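Side-chain contact in PfEMP1 variant 1 of strain MC (Plasmodium falciparum, PDB 5LGD), which probably binds a host cell-surface receptor through domains such as this helical one of the DBL family, one piece of a much longer parasite protein: residues 8-11 with 12-16. Residues are numbered along the deposited sequence; the frame is centred on the assembly and turned at random.
Sequences NAFF and WMWVH
F11 and W12, neighbours on helix 7-29, meet edge-to-face. The F11 ring turns its edge to the indole, with planes at 72° and CD1 3.5 Å from W12 CE2, over the middle of the indole face. The two side chains lie side by side and point the same way. W12 differs from F11 in its first torsion: its CG sits beside the backbone N (chi1 -68°), which brings the indole back alongside F11. V15 CG2 lies over one face of the F11 ring, 4.1 Å from CE1. The N8 amide ND2 stands in plane at the indole edge, 3.9 Å from W12 NE1.

Another apolar group gathers round F10. The bent M13 chain brings CE to 4.0 Å from F10 CE1. F10 CZ comes within 4.2 Å of W14 CD1, with the rings oblique.

Backbone bonds run i to i+4. W14 N to F10 O is 2.9 Å; the bond from W12 N to N8 O is weak.

W14 NE1 hydrogen-bonds to E62 OE1 on helix 45-70. The contact is mostly aromatic and apolar. N8, F11 and W12 also touch another protein's chain, F11 edge-to-face with an aromatic side chain, so this part of the helix belongs both to the packing against neighbouring helices and to that interface.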
ATOM      1  N   ASN B   8     -23.954   0.539  10.565  1.00 39.49           N
ATOM      2  CA  ASN B   8     -23.328   1.865  10.472  1.00 36.60           C
ATOM      3  C   ASN B   8     -24.389   2.966  10.407  1.00 39.66           C
ATOM      4  O   ASN B   8     -24.369   3.859  11.242  1.00 38.44           O
ATOM      5  CB  ASN B   8     -22.341   1.946   9.299  1.00 39.29           C
ATOM      6  CG  ASN B   8     -21.583   3.270   9.223  1.00 62.89           C
ATOM      7  OD1 ASN B   8     -21.960   4.211   8.489  1.00 57.39           O
ATOM      8  ND2 ASN B   8     -20.501   3.375   9.990  1.00 48.91           N
ATOM      9  N   ALA B   9     -25.380   2.832   9.509  1.00 39.60           N
ATOM     10  CA  ALA B   9     -26.499   3.784   9.364  1.00 39.75           C
ATOM     11  C   ALA B   9     -27.306   3.902  10.654  1.00 43.74           C
ATOM     12  O   ALA B   9     -27.615   5.019  11.086  1.00 43.69           O
ATOM     13  CB  ALA B   9     -27.414   3.346   8.231  1.00 41.86           C
ATOM     14  N   PHE B  10     -27.649   2.738  11.270  1.00 37.93           N
ATOM     15  CA  PHE B  10     -28.424   2.709  12.499  1.00 36.99           C
ATOM     16  C   PHE B  10     -27.702   3.380  13.653  1.00 37.80           C
ATOM     17  O   PHE B  10     -28.301   4.194  14.363  1.00 36.03           O
ATOM     18  CB  PHE B  10     -28.839   1.273  12.865  1.00 39.79           C
ATOM     19  CG  PHE B  10     -29.660   1.221  14.125  1.00 41.95           C
ATOM     20  CD1 PHE B  10     -31.026   1.448  14.090  1.00 46.51           C
ATOM     21  CD2 PHE B  10     -29.061   0.966  15.355  1.00 44.41           C
ATOM     22  CE1 PHE B  10     -31.776   1.453  15.265  1.00 48.48           C
ATOM     23  CE2 PHE B  10     -29.820   0.925  16.524  1.00 47.72           C
ATOM     24  CZ  PHE B  10     -31.163   1.208  16.476  1.00 46.94           C
ATOM     25  N   PHE B  11     -26.422   3.011  13.843  1.00 32.26           N
ATOM     26  CA  PHE B  11     -25.535   3.532  14.885  1.00 30.24           C
ATOM     27  C   PHE B  11     -25.581   5.081  14.983  1.00 35.59           C
ATOM     28  O   PHE B  11     -25.801   5.631  16.064  1.00 35.79           O
ATOM     29  CB  PHE B  11     -24.084   3.022  14.655  1.00 29.34           C
ATOM     30  CG  PHE B  11     -23.076   3.464  15.690  1.00 28.78           C
ATOM     31  CD1 PHE B  11     -22.496   4.731  15.629  1.00 29.01           C
ATOM     32  CD2 PHE B  11     -22.743   2.636  16.756  1.00 30.18           C
ATOM     33  CE1 PHE B  11     -21.593   5.152  16.611  1.00 29.42           C
ATOM     34  CE2 PHE B  11     -21.802   3.038  17.715  1.00 31.88           C
ATOM     35  CZ  PHE B  11     -21.266   4.301  17.658  1.00 30.20           C
ATOM     36  N   TRP B  12     -25.383   5.766  13.854  1.00 32.42           N
ATOM     37  CA  TRP B  12     -25.336   7.222  13.821  1.00 31.14           C
ATOM     38  C   TRP B  12     -26.681   7.867  13.972  1.00 34.14           C
ATOM     39  O   TRP B  12     -26.788   8.861  14.687  1.00 32.38           O
ATOM     40  CB  TRP B  12     -24.594   7.697  12.574  1.00 29.72           C
ATOM     41  CG  TRP B  12     -23.154   7.326  12.700  1.00 28.94           C
ATOM     42  CD1 TRP B  12     -22.492   6.345  12.019  1.00 31.24           C
ATOM     43  CD2 TRP B  12     -22.249   7.805  13.700  1.00 28.14           C
ATOM     44  NE1 TRP B  12     -21.201   6.248  12.476  1.00 29.65           N
ATOM     45  CE2 TRP B  12     -21.018   7.151  13.495  1.00 30.46           C
ATOM     46  CE3 TRP B  12     -22.333   8.796  14.691  1.00 29.61           C
ATOM     47  CZ2 TRP B  12     -19.895   7.425  14.262  1.00 29.18           C
ATOM     48  CZ3 TRP B  12     -21.222   9.053  15.459  1.00 30.81           C
ATOM     49  CH2 TRP B  12     -20.020   8.375  15.240  1.00 31.08           C
ATOM     50  N   MET B  13     -27.713   7.247  13.417  1.00 34.14           N
ATOM     51  CA  MET B  13     -29.099   7.684  13.563  1.00 35.96           C
ATOM     52  C   MET B  13     -29.518   7.660  15.047  1.00 38.87           C
ATOM     53  O   MET B  13     -30.178   8.587  15.502  1.00 39.09           O
ATOM     54  CB  MET B  13     -30.017   6.745  12.764  1.00 40.33           C
ATOM     55  CG  MET B  13     -31.420   7.287  12.593  1.00 47.03           C
ATOM     56  SD  MET B  13     -32.673   5.996  12.699  1.00 56.49           S
ATOM     57  CE  MET B  13     -32.349   5.323  14.363  1.00 54.23           C
ATOM     58  N   TRP B  14     -29.180   6.587  15.770  1.00 35.91           N
ATOM     59  CA  TRP B  14     -29.533   6.401  17.177  1.00 36.38           C
ATOM     60  C   TRP B  14     -28.834   7.460  18.027  1.00 37.93           C
ATOM     61  O   TRP B  14     -29.488   8.111  18.852  1.00 37.57           O
ATOM     62  CB  TRP B  14     -29.205   4.977  17.654  1.00 35.97           C
ATOM     63  CG  TRP B  14     -29.612   4.722  19.071  1.00 38.65           C
ATOM     64  CD1 TRP B  14     -30.743   4.085  19.495  1.00 43.26           C
ATOM     65  CD2 TRP B  14     -28.888   5.090  20.258  1.00 38.81           C
ATOM     66  NE1 TRP B  14     -30.779   4.054  20.871  1.00 43.34           N
ATOM     67  CE2 TRP B  14     -29.662   4.681  21.364  1.00 43.40           C
ATOM     68  CE3 TRP B  14     -27.661   5.735  20.496  1.00 39.17           C
ATOM     69  CZ2 TRP B  14     -29.264   4.919  22.682  1.00 42.78           C
ATOM     70  CZ3 TRP B  14     -27.272   5.968  21.809  1.00 40.60           C
ATOM     71  CH2 TRP B  14     -28.063   5.547  22.880  1.00 42.07           C
ATOM     72  N   VAL B  15     -27.518   7.617  17.829  1.00 33.54           N
ATOM     73  CA  VAL B  15     -26.653   8.609  18.486  1.00 32.78           C
ATOM     74  C   VAL B  15     -27.235  10.023  18.256  1.00 37.95           C
ATOM     75  O   VAL B  15     -27.450  10.771  19.213  1.00 39.50           O
ATOM     76  CB  VAL B  15     -25.176   8.466  18.011  1.00 34.99           C
ATOM     77  CG1 VAL B  15     -24.351   9.706  18.362  1.00 34.23           C
ATOM     78  CG2 VAL B  15     -24.533   7.215  18.608  1.00 35.08           C
ATOM     79  N   HIS B  16     -27.515  10.371  16.994  1.00 33.47           N
ATOM     80  CA  HIS B  16     -28.100  11.650  16.635  1.00 31.07           C
ATOM     81  C   HIS B  16     -29.458  11.890  17.340  1.00 33.63           C
ATOM     82  O   HIS B  16     -29.652  12.931  17.984  1.00 29.99           O
ATOM     83  CB  HIS B  16     -28.266  11.721  15.096  1.00 31.76           C
ATOM     84  CG  HIS B  16     -29.069  12.896  14.655  1.00 34.50           C
ATOM     85  ND1 HIS B  16     -30.430  12.795  14.438  1.00 37.02           N
ATOM     86  CD2 HIS B  16     -28.682  14.168  14.426  1.00 34.91           C
ATOM     87  CE1 HIS B  16     -30.820  13.998  14.078  1.00 35.72           C
ATOM     88  NE2 HIS B  16     -29.801  14.850  14.040  1.00 35.09           N
TER